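Adenylate cyclase-like protein (Chlamydia trachomatis, PDB 3GQS) is of unknown function, but this part is its FHA domain, a fold that in relatives usually recognises phosphorylated partner proteins. Local coordinates at residues Phe5-Leu10 and Ala36-Ser41; Asn58-Glu63 and Phe97-Tyr102; Val71-Arg76 and Ser82-Asn87; Asn87-Val90 and Thr95-Leu98. All coordinates share one frame; numbering follows the deposited sequence.

Interaction 1 (Phe5-Leu10 and Ala36-Ser41)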
loop_
_atom_site.group_PDB
_atom_site.type_symbol
_atom_site.label_atom_id
_atom_site.label_comp_id
_atom_site.label_asym_id
_atom_site.label_seq_id
_atom_site.Cartn_x
_atom_site.Cartn_y
_atom_site.Cartn_z
ATOM N N PHE A 5 -10.019 0.621 8.354
ATOM C CA PHE A 5 -8.589 0.623 7.978
ATOM C C PHE A 5 -8.159 1.970 7.423
ATOM O O PHE A 5 -8.890 2.589 6.677
ATOM C CB PHE A 5 -8.257 -0.399 6.888
ATOM C CG PHE A 5 -8.411 -1.840 7.309
ATOM C CD1 PHE A 5 -7.356 -2.517 7.930
ATOM C CD2 PHE A 5 -9.605 -2.541 7.038
ATOM C CE1 PHE A 5 -7.493 -3.879 8.317
ATOM C CE2 PHE A 5 -9.743 -3.870 7.399
ATOM C CZ PHE A 5 -8.684 -4.549 8.045
ATOM N N LEU A 6 -6.927 2.346 7.729
ATOM C CA LEU A 6 -6.326 3.562 7.174
ATOM C C LEU A 6 -4.915 3.254 6.724
ATOM O O LEU A 6 -4.215 2.491 7.354
ATOM C CB LEU A 6 -6.353 4.736 8.191
ATOM C CG LEU A 6 -7.739 5.327 8.492
ATOM C CD1 LEU A 6 -8.270 4.854 9.890
ATOM C CD2 LEU A 6 -7.715 6.858 8.364
ATOM N N LEU A 7 -4.496 3.852 5.627
ATOM C CA LEU A 7 -3.162 3.667 5.170
ATOM C C LEU A 7 -2.393 4.896 5.684
ATOM O O LEU A 7 -2.767 6.021 5.389
ATOM C CB LEU A 7 -3.103 3.554 3.630
ATOM C CG LEU A 7 -1.693 3.314 3.039
ATOM C CD1 LEU A 7 -1.694 2.608 1.731
ATOM C CD2 LEU A 7 -0.973 4.590 2.854
ATOM N N LYS A 8 -1.378 4.699 6.493
ATOM C CA LYS A 8 -0.556 5.888 6.851
ATOM C C LYS A 8 0.854 5.792 6.258
ATOM O O LYS A 8 1.528 4.791 6.402
ATOM C CB LYS A 8 -0.572 6.239 8.343
ATOM C CG LYS A 8 -0.223 5.197 9.278
ATOM C CD LYS A 8 -0.069 5.741 10.739
ATOM C CE LYS A 8 -1.380 6.318 11.337
ATOM N NZ LYS A 8 -1.265 6.756 12.776
ATOM N N VAL A 9 1.263 6.827 5.577
ATOM C CA VAL A 9 2.661 6.950 5.096
ATOM C C VAL A 9 3.612 7.412 6.233
ATOM O O VAL A 9 3.368 8.434 6.857
ATOM C CB VAL A 9 2.748 7.951 3.994
ATOM C CG1 VAL A 9 4.271 8.157 3.523
ATOM C CG2 VAL A 9 1.838 7.561 2.835
ATOM N N LEU A 10 4.672 6.634 6.455
ATOM C CA LEU A 10 5.620 6.790 7.563
ATOM C C LEU A 10 6.839 7.642 7.218
ATOM O O LEU A 10 7.400 8.289 8.111
ATOM C CB LEU A 10 6.116 5.426 8.059
ATOM C CG LEU A 10 4.987 4.472 8.513
ATOM C CD1 LEU A 10 5.434 3.020 8.776
ATOM C CD2 LEU A 10 4.246 5.086 9.708
ATOM N N ALA A 36 -2.734 6.024 -10.384
ATOM C CA ALA A 36 -2.745 5.672 -8.982
ATOM C C ALA A 36 -3.858 6.402 -8.246
ATOM O O ALA A 36 -4.223 7.515 -8.598
ATOM C CB ALA A 36 -1.337 5.934 -8.295
ATOM N N ASP A 37 -4.393 5.733 -7.219
ATOM C CA ASP A 37 -5.349 6.356 -6.259
ATOM C C ASP A 37 -4.661 7.024 -5.033
ATOM O O ASP A 37 -5.146 8.022 -4.526
ATOM C CB ASP A 37 -6.318 5.303 -5.755
ATOM C CG ASP A 37 -6.975 4.532 -6.914
ATOM O OD1 ASP A 37 -7.513 5.148 -7.809
ATOM O OD2 ASP A 37 -6.865 3.335 -6.943
ATOM N N ILE A 38 -3.558 6.438 -4.580
ATOM C CA ILE A 38 -2.707 7.048 -3.496
ATOM C C ILE A 38 -1.389 7.409 -4.208
ATOM O O ILE A 38 -0.620 6.544 -4.630
ATOM C CB ILE A 38 -2.513 6.097 -2.288
ATOM C CG1 ILE A 38 -3.906 5.742 -1.675
ATOM C CG2 ILE A 38 -1.548 6.746 -1.258
ATOM C CD1 ILE A 38 -3.953 4.529 -0.733
ATOM N N VAL A 39 -1.211 8.696 -4.460
ATOM C CA VAL A 39 -0.102 9.129 -5.284
ATOM C C VAL A 39 1.050 9.588 -4.372
ATOM O O VAL A 39 0.919 10.548 -3.596
ATOM C CB VAL A 39 -0.512 10.212 -6.280
ATOM C CG1 VAL A 39 0.667 10.509 -7.303
ATOM C CG2 VAL A 39 -1.785 9.811 -6.971
ATOM N N LEU A 40 2.178 8.907 -4.514
ATOM C CA LEU A 40 3.429 9.226 -3.779
ATOM C C LEU A 40 4.515 9.696 -4.762
ATOM O O LEU A 40 4.883 8.980 -5.699
ATOM C CB LEU A 40 3.945 7.997 -3.025
ATOM C CG LEU A 40 2.908 7.171 -2.239
ATOM C CD1 LEU A 40 3.398 5.729 -1.964
ATOM C CD2 LEU A 40 2.552 7.940 -0.955
ATOM N N SER A 41 5.031 10.886 -4.537
ATOM C CA SER A 41 5.915 11.552 -5.529
ATOM C C SER A 41 7.382 11.044 -5.612
ATOM O O SER A 41 8.150 11.555 -6.379
ATOM C CB SER A 41 5.898 13.068 -5.310
ATOM O OG SER A 41 6.264 13.391 -3.979
#
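L7 and I38 meet end-on through their terminal methyls, with L7 CD1 touching I38 CD1 at 3.9 Å, and two residues further along each segment V9 and L40 make a second apolar pair. There the two side chains pass alongside one another, running opposite ways, and the touch falls between V9 CG2 and L40 CD2, also at 3.9 Å. No hydrogen bond joins the two segments. The CA atoms of L7 and I38 stand 9.3 Å apart, and those of V9 and L40 9.2 Å, so the gap between backbones is spanned by side chains alone, as expected for two sheets packed face to face rather than for neighbours within one sheet. With CG turned away from the backbone N (chi1 -179°), the L7 branch point extends toward the other sheet, and chi2 (153°) decides that CD1 makes the contact; in V9 the touching methyl, CG2, is the one beside the backbone N. Further out, I38 also rests on F19, L21 and V29, while L40 adds V29 and I45; L7 is backed by L21 and F97. On the polar side, D37 OD2 accepts a hydrogen bond from I28 N, tying residues 36-41 to the adjacent strand just where I38 turns inward. The contact thus illustrates how a beta sandwich, here that of the FHA fold, closes on itself: strand 4-9 runs between strands 18-21 and 95-102 in one sheet, and strand 38-39 borders the other sheet, parallel to strand 26-30.

Interaction 2 (Asn58-Glu63 and Phe97-Tyr102)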
loop_
_atom_site.group_PDB
_atom_site.type_symbol
_atom_site.label_atom_id
_atom_site.label_comp_id
_atom_site.label_asym_id
_atom_site.label_seq_id
_atom_site.Cartn_x
_atom_site.Cartn_y
_atom_site.Cartn_z
ATOM N N ASN A 58 -12.925 -7.690 6.747
ATOM C CA ASN A 58 -11.767 -7.374 7.627
ATOM C C ASN A 58 -10.447 -8.012 7.191
ATOM O O ASN A 58 -9.509 -8.104 8.000
ATOM C CB ASN A 58 -12.055 -7.813 9.072
ATOM N N SER A 59 -10.379 -8.446 5.932
ATOM C CA SER A 59 -9.153 -9.015 5.381
ATOM C C SER A 59 -8.567 -8.092 4.313
ATOM O O SER A 59 -9.286 -7.445 3.555
ATOM C CB SER A 59 -9.434 -10.362 4.773
ATOM O OG SER A 59 -10.663 -10.298 4.069
ATOM N N VAL A 60 -7.248 -8.052 4.249
ATOM C CA VAL A 60 -6.571 -7.226 3.272
ATOM C C VAL A 60 -5.569 -8.018 2.456
ATOM O O VAL A 60 -4.865 -8.862 2.969
ATOM C CB VAL A 60 -5.850 -6.021 3.927
ATOM C CG1 VAL A 60 -5.357 -5.070 2.862
ATOM C CG2 VAL A 60 -6.771 -5.274 4.850
ATOM N N LEU A 61 -5.503 -7.701 1.168
ATOM C CA LEU A 61 -4.495 -8.295 0.299
ATOM C C LEU A 61 -3.669 -7.205 -0.318
ATOM O O LEU A 61 -4.138 -6.110 -0.606
ATOM C CB LEU A 61 -5.138 -9.139 -0.809
ATOM C CG LEU A 61 -5.797 -10.463 -0.374
ATOM C CD1 LEU A 61 -6.892 -10.927 -1.398
ATOM C CD2 LEU A 61 -4.758 -11.586 -0.166
ATOM N N ILE A 62 -2.411 -7.495 -0.526
ATOM C CA ILE A 62 -1.572 -6.566 -1.239
ATOM C C ILE A 62 -0.954 -7.333 -2.376
ATOM O O ILE A 62 -0.736 -8.531 -2.309
ATOM C CB ILE A 62 -0.483 -5.937 -0.366
ATOM C CG1 ILE A 62 0.348 -4.955 -1.200
ATOM C CG2 ILE A 62 0.385 -7.028 0.275
ATOM C CD1 ILE A 62 0.873 -3.724 -0.407
ATOM N N GLU A 63 -0.659 -6.586 -3.420
ATOM C CA GLU A 63 -0.313 -7.147 -4.699
ATOM C C GLU A 63 0.711 -6.258 -5.360
ATOM O O GLU A 63 0.570 -5.054 -5.345
ATOM C CB GLU A 63 -1.602 -7.114 -5.509
ATOM C CG GLU A 63 -1.597 -7.837 -6.721
ATOM C CD GLU A 63 -3.029 -8.024 -7.216
ATOM O OE1 GLU A 63 -3.685 -7.011 -7.557
ATOM O OE2 GLU A 63 -3.486 -9.172 -7.200
ATOM N N PHE A 97 5.066 2.515 4.536
ATOM C CA PHE A 97 3.695 2.712 5.016
ATOM C C PHE A 97 3.149 1.533 5.756
ATOM O O PHE A 97 3.715 0.433 5.754
ATOM C CB PHE A 97 2.765 3.121 3.894
ATOM C CG PHE A 97 2.381 2.011 2.954
ATOM C CD1 PHE A 97 1.339 1.130 3.278
ATOM C CD2 PHE A 97 3.006 1.886 1.735
ATOM C CE1 PHE A 97 0.918 0.140 2.399
ATOM C CE2 PHE A 97 2.608 0.877 0.855
ATOM C CZ PHE A 97 1.541 -0.000 1.197
ATOM N N LEU A 98 2.057 1.770 6.446
ATOM C CA LEU A 98 1.352 0.666 7.105
ATOM C C LEU A 98 -0.121 0.933 7.248
ATOM O O LEU A 98 -0.583 2.067 7.044
ATOM C CB LEU A 98 1.966 0.296 8.462
ATOM C CG LEU A 98 1.935 1.232 9.653
ATOM C CD1 LEU A 98 0.616 1.906 9.911
ATOM C CD2 LEU A 98 2.313 0.349 10.806
ATOM N N LEU A 99 -0.833 -0.144 7.526
ATOM C CA LEU A 99 -2.248 -0.088 7.780
ATOM C C LEU A 99 -2.429 -0.117 9.257
ATOM O O LEU A 99 -1.816 -0.906 9.963
ATOM C CB LEU A 99 -3.062 -1.276 7.204
ATOM C CG LEU A 99 -3.271 -1.343 5.688
ATOM C CD1 LEU A 99 -4.665 -1.914 5.407
ATOM C CD2 LEU A 99 -3.078 0.047 4.972
ATOM N N VAL A 100 -3.312 0.763 9.682
ATOM C CA VAL A 100 -3.895 0.688 10.987
ATOM C C VAL A 100 -5.361 0.299 10.861
ATOM O O VAL A 100 -6.027 0.567 9.842
ATOM C CB VAL A 100 -3.715 1.996 11.745
ATOM C CG1 VAL A 100 -2.252 2.114 12.134
ATOM C CG2 VAL A 100 -4.227 3.183 10.902
ATOM N N ASP A 101 -5.834 -0.352 11.903
ATOM C CA ASP A 101 -7.216 -0.826 11.995
ATOM C C ASP A 101 -7.794 -0.338 13.328
ATOM O O ASP A 101 -7.199 -0.518 14.383
ATOM C CB ASP A 101 -7.270 -2.350 11.910
ATOM C CG ASP A 101 -8.689 -2.907 11.886
ATOM O OD1 ASP A 101 -9.647 -2.257 11.435
ATOM O OD2 ASP A 101 -8.850 -4.051 12.311
ATOM N N TYR A 102 -8.917 0.346 13.237
ATOM C CA TYR A 102 -9.684 0.765 14.395
ATOM C C TYR A 102 -10.845 -0.218 14.481
ATOM O O TYR A 102 -11.784 -0.145 13.695
ATOM C CB TYR A 102 -10.171 2.212 14.252
ATOM C CG TYR A 102 -9.050 3.243 14.342
ATOM C CD1 TYR A 102 -8.374 3.686 13.199
ATOM C CD2 TYR A 102 -8.662 3.767 15.577
ATOM C CE1 TYR A 102 -7.339 4.629 13.294
ATOM C CE2 TYR A 102 -7.665 4.709 15.684
ATOM C CZ TYR A 102 -6.995 5.125 14.549
ATOM O OH TYR A 102 -5.990 6.042 14.678
#
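L99 and V60 meet across the core, and the backbone of each is anchored elsewhere: L99 O makes a short, probable hydrogen bond with N87 N, while V60 pairs through its backbone with L84. I62 N makes another probable hydrogen bond, to S82 O. These backbone groups thus find partners beside their own strands, and what meets between strands 60-64 and 95-102 is hydrocarbon. V60 and L99 approach tip to tip. L99 CD1 sits 4.0 Å from V60 CG2 and 4.1 Å from V60 CG1, one leucine methyl resting against both branches of the valine; with CG opposite the carbonyl carbon (chi1 -72°), L99 directs CD1 at its partner. The second pair is built differently. I62 and F97 approach from facing strands, and I62 CD1 reaches the edge of the phenyl ring near its plane, 4.1 Å from F97 CZ. The aromatic face is not used by this isoleucine. I52 touches both V60 and F97, and V71 and L84 flank I62, so the pairs lie within the interior of the FHA beta sandwich. With four buried apolar side chains and no hydrogen bond between the segments, this cross-sheet contact rests on van der Waals packing and the exclusion of water.

Interaction 3 (Val71-Arg76 and Ser82-Asn87)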
loop_
_atom_site.group_PDB
_atom_site.type_symbol
_atom_site.label_atom_id
_atom_site.label_comp_id
_atom_site.label_asym_id
_atom_site.label_seq_id
_atom_site.Cartn_x
_atom_site.Cartn_y
_atom_site.Cartn_z
ATOM N N VAL A 71 7.617 -5.079 -3.827
ATOM C CA VAL A 71 6.797 -4.736 -2.666
ATOM C C VAL A 71 7.311 -5.569 -1.504
ATOM O O VAL A 71 7.300 -6.799 -1.573
ATOM C CB VAL A 71 5.310 -5.008 -2.916
ATOM C CG1 VAL A 71 4.533 -4.857 -1.603
ATOM C CG2 VAL A 71 4.757 -4.067 -3.985
ATOM N N ILE A 72 7.818 -4.885 -0.480
ATOM C CA ILE A 72 8.457 -5.522 0.685
ATOM C C ILE A 72 7.539 -5.376 1.873
ATOM O O ILE A 72 7.149 -4.260 2.223
ATOM C CB ILE A 72 9.810 -4.864 1.094
ATOM C CG1 ILE A 72 10.862 -5.037 0.002
ATOM C CG2 ILE A 72 10.350 -5.468 2.422
ATOM C CD1 ILE A 72 12.280 -5.038 0.546
ATOM N N VAL A 73 7.170 -6.510 2.475
ATOM C CA VAL A 73 6.391 -6.488 3.720
ATOM C C VAL A 73 7.293 -7.060 4.830
ATOM O O VAL A 73 7.855 -8.162 4.718
ATOM C CB VAL A 73 4.999 -7.226 3.613
ATOM C CG1 VAL A 73 4.170 -7.015 4.899
ATOM C CG2 VAL A 73 4.205 -6.716 2.420
ATOM N N GLU A 74 7.463 -6.271 5.880
ATOM C CA GLU A 74 8.233 -6.687 7.069
ATOM C C GLU A 74 9.472 -7.449 6.649
ATOM O O GLU A 74 9.689 -8.611 7.054
ATOM C CB GLU A 74 7.367 -7.583 7.948
ATOM C CG GLU A 74 6.106 -6.934 8.484
ATOM C CD GLU A 74 6.244 -6.461 9.914
ATOM O OE1 GLU A 74 6.661 -7.276 10.734
ATOM O OE2 GLU A 74 5.936 -5.288 10.215
ATOM N N GLY A 75 10.256 -6.829 5.783
ATOM C CA GLY A 75 11.517 -7.446 5.339
ATOM C C GLY A 75 11.482 -8.514 4.260
ATOM O O GLY A 75 12.532 -9.037 3.911
ATOM N N ARG A 76 10.317 -8.861 3.720
ATOM C CA ARG A 76 10.270 -9.890 2.653
ATOM C C ARG A 76 9.581 -9.400 1.375
ATOM O O ARG A 76 8.517 -8.811 1.427
ATOM C CB ARG A 76 9.651 -11.202 3.160
ATOM C CG ARG A 76 8.160 -11.338 2.981
ATOM C CD ARG A 76 7.515 -12.342 3.947
ATOM N NE ARG A 76 6.143 -11.878 4.223
ATOM C CZ ARG A 76 5.764 -11.142 5.276
ATOM N NH1 ARG A 76 4.495 -10.764 5.381
ATOM N NH2 ARG A 76 6.623 -10.795 6.240
ATOM N N SER A 82 0.051 -11.100 -1.500
ATOM C CA SER A 82 -0.103 -11.696 -0.144
ATOM C C SER A 82 -1.077 -10.962 0.778
ATOM O O SER A 82 -1.525 -9.873 0.472
ATOM C CB SER A 82 1.269 -11.899 0.523
ATOM O OG SER A 82 1.719 -10.737 1.218
ATOM N N THR A 83 -1.400 -11.622 1.883
ATOM C CA THR A 83 -2.144 -11.065 2.994
ATOM C C THR A 83 -1.336 -9.949 3.622
ATOM O O THR A 83 -0.110 -10.030 3.752
ATOM C CB THR A 83 -2.418 -12.139 4.061
ATOM O OG1 THR A 83 -3.269 -13.106 3.479
ATOM C CG2 THR A 83 -3.114 -11.603 5.296
ATOM N N LEU A 84 -2.032 -8.891 3.981
ATOM C CA LEU A 84 -1.418 -7.763 4.658
ATOM C C LEU A 84 -2.239 -7.585 5.910
ATOM O O LEU A 84 -3.455 -7.506 5.843
ATOM C CB LEU A 84 -1.461 -6.509 3.802
ATOM C CG LEU A 84 -0.790 -5.278 4.401
ATOM C CD1 LEU A 84 0.757 -5.453 4.587
ATOM C CD2 LEU A 84 -1.127 -4.095 3.520
ATOM N N SER A 85 -1.561 -7.547 7.045
ATOM C CA SER A 85 -2.216 -7.410 8.345
ATOM C C SER A 85 -2.047 -5.983 8.891
ATOM O O SER A 85 -1.116 -5.259 8.513
ATOM C CB SER A 85 -1.659 -8.459 9.332
ATOM O OG SER A 85 -2.029 -9.777 8.920
ATOM N N ALA A 86 -2.969 -5.568 9.736
ATOM C CA ALA A 86 -2.806 -4.321 10.480
ATOM C C ALA A 86 -1.380 -4.293 11.112
ATOM O O ALA A 86 -0.832 -5.317 11.475
ATOM C CB ALA A 86 -3.917 -4.165 11.560
ATOM N N ASN A 87 -0.791 -3.109 11.139
ATOM C CA ASN A 87 0.472 -2.811 11.849
ATOM C C ASN A 87 1.737 -3.369 11.187
ATOM O O ASN A 87 2.791 -3.364 11.792
ATOM C CB ASN A 87 0.422 -3.266 13.334
ATOM C CG ASN A 87 -0.840 -2.821 14.066
ATOM O OD1 ASN A 87 -1.235 -3.450 15.046
ATOM N ND2 ASN A 87 -1.466 -1.760 13.613
#
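V73 and L84 are the nearest CA pair, 8.0 Å apart, V73 standing at the start of a type I' beta turn that runs to R76 and closes a tight beta hairpin between strands 72-73 and 76-77. The turn is pinned by a reciprocal backbone pair, R76 N to V73 O at 2.7 Å and V73 N to R76 O at 2.9 Å, with E74 and G75 both at positive phi as this turn type requires. Against the hairpin, residues 82-87 bring up one apolar side chain. V73 CG1 and L84 CD1 touch at 3.8 Å, the two side chains crossing obliquely; L84 holds its CG away from the backbone N (chi1 -178°), which carries CD1 across to the valine. The leucine is wedged further by I62, V90 and L99, so it bridges the hairpin and the sandwich interior, while V73 also packs on I78. Around this buried point the contact becomes polar and exposed. The E74 side chain bends at its second torsion (-100°), and its OE2 accepts a hydrogen bond from V89 N; the 4.0 Å between E74 OE2 and N87 O is mere proximity of two oxygens. R76 folds back over its own turn, with V73 O lying 3.2 Å above the guanidinium plane and offset toward its rim. On the facing segment, S82 OG donates to T83 O at 3.2 Å, approaching from above the carbonyl plane, 44° out of it, rather than on a lone pair.

Interaction 4 (Asn87-Val90 and Thr95-Leu98)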
loop_
_atom_site.group_PDB
_atom_site.type_symbol
_atom_site.label_atom_id
_atom_site.label_comp_id
_atom_site.label_asym_id
_atom_site.label_seq_id
_atom_site.Cartn_x
_atom_site.Cartn_y
_atom_site.Cartn_z
ATOM N N ASN A 87 -0.791 -3.109 11.139
ATOM C CA ASN A 87 0.472 -2.811 11.849
ATOM C C ASN A 87 1.737 -3.369 11.187
ATOM O O ASN A 87 2.791 -3.364 11.792
ATOM C CB ASN A 87 0.422 -3.266 13.334
ATOM C CG ASN A 87 -0.840 -2.821 14.066
ATOM O OD1 ASN A 87 -1.235 -3.450 15.046
ATOM N ND2 ASN A 87 -1.466 -1.760 13.613
ATOM N N GLN A 88 1.629 -3.835 9.945
ATOM C CA GLN A 88 2.774 -4.395 9.206
ATOM C C GLN A 88 3.416 -3.350 8.262
ATOM O O GLN A 88 2.777 -2.894 7.352
ATOM C CB GLN A 88 2.318 -5.597 8.351
ATOM C CG GLN A 88 2.131 -6.927 9.077
ATOM C CD GLN A 88 1.892 -8.084 8.096
ATOM O OE1 GLN A 88 0.989 -8.033 7.254
ATOM N NE2 GLN A 88 2.708 -9.128 8.196
ATOM N N VAL A 89 4.681 -2.988 8.476
ATOM C CA VAL A 89 5.381 -2.055 7.569
ATOM C C VAL A 89 5.533 -2.635 6.132
ATOM O O VAL A 89 6.031 -3.730 5.934
ATOM C CB VAL A 89 6.773 -1.611 8.093
ATOM C CG1 VAL A 89 7.400 -0.588 7.145
ATOM C CG2 VAL A 89 6.674 -1.025 9.539
ATOM N N VAL A 90 5.041 -1.878 5.164
ATOM C CA VAL A 90 5.262 -2.102 3.737
ATOM C C VAL A 90 6.239 -1.052 3.170
ATOM O O VAL A 90 6.024 0.146 3.325
ATOM C CB VAL A 90 3.951 -2.008 2.907
ATOM C CG1 VAL A 90 4.258 -2.315 1.452
ATOM C CG2 VAL A 90 2.862 -2.987 3.454
ATOM N N THR A 95 9.894 4.550 0.224
ATOM C CA THR A 95 8.727 4.951 0.974
ATOM C C THR A 95 8.215 3.798 1.885
ATOM O O THR A 95 8.247 2.641 1.539
ATOM C CB THR A 95 7.636 5.513 0.028
ATOM O OG1 THR A 95 8.119 6.740 -0.549
ATOM C CG2 THR A 95 6.329 5.776 0.766
ATOM N N LEU A 96 7.780 4.160 3.078
ATOM C CA LEU A 96 7.332 3.210 4.088
ATOM C C LEU A 96 5.884 3.532 4.396
ATOM O O LEU A 96 5.505 4.676 4.454
ATOM C CB LEU A 96 8.197 3.308 5.352
ATOM C CG LEU A 96 9.662 2.845 5.293
ATOM C CD1 LEU A 96 10.406 3.106 6.687
ATOM C CD2 LEU A 96 9.830 1.384 4.841
ATOM N N PHE A 97 5.066 2.515 4.536
ATOM C CA PHE A 97 3.695 2.712 5.016
ATOM C C PHE A 97 3.149 1.533 5.756
ATOM O O PHE A 97 3.715 0.433 5.754
ATOM C CB PHE A 97 2.765 3.121 3.894
ATOM C CG PHE A 97 2.381 2.011 2.954
ATOM C CD1 PHE A 97 1.339 1.130 3.278
ATOM C CD2 PHE A 97 3.006 1.886 1.735
ATOM C CE1 PHE A 97 0.918 0.140 2.399
ATOM C CE2 PHE A 97 2.608 0.877 0.855
ATOM C CZ PHE A 97 1.541 -0.000 1.197
ATOM N N LEU A 98 2.057 1.770 6.446
ATOM C CA LEU A 98 1.352 0.666 7.105
ATOM C C LEU A 98 -0.121 0.933 7.248
ATOM O O LEU A 98 -0.583 2.067 7.044
ATOM C CB LEU A 98 1.966 0.296 8.462
ATOM C CG LEU A 98 1.935 1.232 9.653
ATOM C CD1 LEU A 98 0.616 1.906 9.911
ATOM C CD2 LEU A 98 2.313 0.349 10.806
#
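The first torsions of V90 and F97 bring valine and ring together: the valine turns CG1 away from its backbone N (chi1 -177°), and the phenylalanine places CG between its own N and carbonyl carbon (chi1 75°), swinging the ring beneath its neighbour. The two side chains run alongside on the same face of the sheet, with V90 CB over one face of the ring, 3.7 Å from the centroid and displaced toward the rim, a CH-pi contact. V90 CG1 settles 3.6 Å from both F97 CZ and F97 CE2. The backbones themselves form an antiparallel hydrogen-bonded pair, part of the beta hairpin joining strands 90-92 and 95-102 of the FHA sandwich. V90 N gives a nearly straight bond to F97 O (2.7 Å), and F97 N returns one to V90 O (2.8 Å). Each carbonyl also receives a CA-H contact, F97 O from V89 and V90 O from L96. Away from the ring, the V89 and L96 side chains pass at an angle, V89 CG1 touching L96 CD2 at 3.9 Å. Beyond the bonded pair, Q88 turns its amide oxygen to S85 N, while its carbonyl O lies 3.5 Å from L98 CB, and L98 CD2 rests on the backbone of N87, 3.8 Å from N87 C.

All four contacts belong to one compact FHA beta sandwich. Strand 95-102 carries interactions 2 and 4, which share F97 and L98 with centres about 9 Å apart, and neighbours interaction 1, since strand 4-9 pairs with it. Interactions 1, 2 and 3 span the two sheets, whereas interaction 4 is a pairing within one. Interaction 3 shares N87 with interaction 4, about 7 Å away between centres, and lies about 15 Å from interaction 1, across the chain's centre. Along the sequence interaction 1 closes first, and interaction 3 nests inside the loop closed by interaction 2; the C-terminal strand 95-102, paired with the N-terminal strand 4-9, brings both chain ends into one sheet.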